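Local coordinates for transcription regulator AsnC/Lrp ligand binding domain-containing protein (PDB 2ZBC) that probably binds amino-acid effectors such as isoleucine as a stand-alone RAM module of the Lrp/AsnC family and so takes part in transcriptional regulation, at the interface of chains A and B. Numbering follows the deposited sequence. Chains: chain A/B, 83aa long hypothetical transcriptional regulator asnC.

The interface of chains A and B. Residues chain A 10-11, 15, 36, 39; chain B 61, 69.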
loop_
_atom_site.group_PDB
_atom_site.type_symbol
_atom_site.label_atom_id
_atom_site.label_comp_id
_atom_site.label_asym_id
_atom_site.label_seq_id
_atom_site.Cartn_x
_atom_site.Cartn_y
_atom_site.Cartn_z
ATOM N N THR A 10 -8.377 12.493 5.675
ATOM C CA THR A 10 -8.321 13.916 6.065
ATOM C C THR A 10 -6.968 14.226 6.723
ATOM O O THR A 10 -6.226 13.315 7.040
ATOM C CB THR A 10 -9.416 14.270 7.078
ATOM O OG1 THR A 10 -9.257 13.538 8.301
ATOM C CG2 THR A 10 -10.778 13.861 6.564
ATOM N N ASP A 11 -6.661 15.526 6.892
ATOM C CA ASP A 11 -5.593 15.950 7.796
ATOM C C ASP A 11 -5.893 15.324 9.154
ATOM O O ASP A 11 -7.083 15.050 9.515
ATOM C CB ASP A 11 -5.548 17.456 7.950
ATOM C CG ASP A 11 -5.067 18.134 6.709
ATOM O OD1 ASP A 11 -4.478 17.471 5.814
ATOM O OD2 ASP A 11 -5.245 19.350 6.591
ATOM N N GLU A 15 -11.412 14.947 10.488
ATOM C CA GLU A 15 -12.493 14.066 10.028
ATOM C C GLU A 15 -13.939 14.504 10.380
ATOM O O GLU A 15 -14.815 14.367 9.541
ATOM C CB GLU A 15 -12.259 12.592 10.351
ATOM C CG GLU A 15 -12.098 12.227 11.810
ATOM C CD GLU A 15 -10.663 12.362 12.273
ATOM O OE1 GLU A 15 -10.344 11.774 13.263
ATOM O OE2 GLU A 15 -9.891 13.038 11.648
ATOM N N GLY A 36 -9.754 2.759 10.416
ATOM C CA GLY A 36 -8.758 2.037 9.653
ATOM C C GLY A 36 -8.062 2.977 8.710
ATOM O O GLY A 36 -7.898 4.183 8.942
ATOM N N ASP A 39 -10.581 7.378 6.421
ATOM C CA ASP A 39 -11.204 8.125 7.457
ATOM C C ASP A 39 -12.667 8.362 7.227
ATOM O O ASP A 39 -13.433 8.352 8.216
ATOM C CB ASP A 39 -10.586 9.459 7.549
ATOM C CG ASP A 39 -9.085 9.364 7.905
ATOM O OD1 ASP A 39 -8.719 8.378 8.572
ATOM O OD2 ASP A 39 -8.272 10.209 7.486
ATOM N N ARG B 61 -4.961 12.360 17.053
ATOM C CA ARG B 61 -4.807 12.901 15.735
ATOM C C ARG B 61 -4.684 14.440 15.727
ATOM O O ARG B 61 -4.646 15.032 14.668
ATOM C CB ARG B 61 -6.010 12.450 14.838
ATOM C CG ARG B 61 -5.941 11.002 14.534
ATOM C CD ARG B 61 -7.225 10.435 13.972
ATOM N NE ARG B 61 -7.627 11.057 12.674
ATOM C CZ ARG B 61 -7.176 10.767 11.495
ATOM N NH1 ARG B 61 -6.205 9.895 11.355
ATOM N NH2 ARG B 61 -7.702 11.390 10.393
ATOM N N THR B 69 -3.031 8.088 11.297
ATOM C CA THR B 69 -3.345 6.964 12.189
ATOM C C THR B 69 -4.218 5.916 11.521
ATOM O O THR B 69 -5.090 6.223 10.677
ATOM C CB THR B 69 -4.032 7.392 13.436
ATOM O OG1 THR B 69 -5.291 7.989 13.115
ATOM C CG2 THR B 69 -3.309 8.472 14.202
HETATM O O HOH W 1 -6.252 6.732 8.367
#
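Carbon plays little part where A:Glu15 meets B:Arg61: the carboxylate carbon CD of A:Glu15 lies 3.9 Å from the guanidinium carbon CZ of B:Arg61, and the contact is otherwise mainly polar. B:Arg61 grips the carboxylate side-on, as a two-pronged salt bridge. Its NE donates to OE1 of A:Glu15 at 2.9 Å, reaching the syn side but well out of the carboxylate plane; its NH2 donates to OE2 of A:Glu15 at 3.0 Å, in the guanidinium plane yet above that of the carboxylate. The two planes stand 63° apart, a twisted pairing rather than a flat one. A bend at chi3 (62°) turns the end of the arginine toward chain A. The same NH2 meets A:Asp39 tip to tip, a weak hydrogen bond and salt bridge to OD2 at 3.2 Å. That oxygen also takes the backbone N-H of A:Thr10 on its anti lone pair, which should steady the aspartate. On its own chain, NH1 of B:Arg61 donates to the hydroxyl OG1 of B:Thr69 at 2.8 Å, helping to fix the guanidinium's rotation. A methionine in place of B:Arg61 would probably leave the carboxylates of A:Glu15 and A:Asp39 without their shared cationic mate, and OG1 of B:Thr69 without its donor. At the rim, a water joins the carbonyl oxygens of A:Gly36 and B:Thr69 to OD1 of A:Asp39. A:Glu15, A:Gly36, A:Asp39, B:Arg61 and B:Thr69 also belong to the isoleucine-binding residues, so an effector site between subunits is plausible, although the structure alone does not prove this interface biological. Chain A contributes the end of strand 3-10, the start of helix 15-22 and the loop before strand 40-45; chain B contributes the residue just after helix 49-60 and strand 66-75.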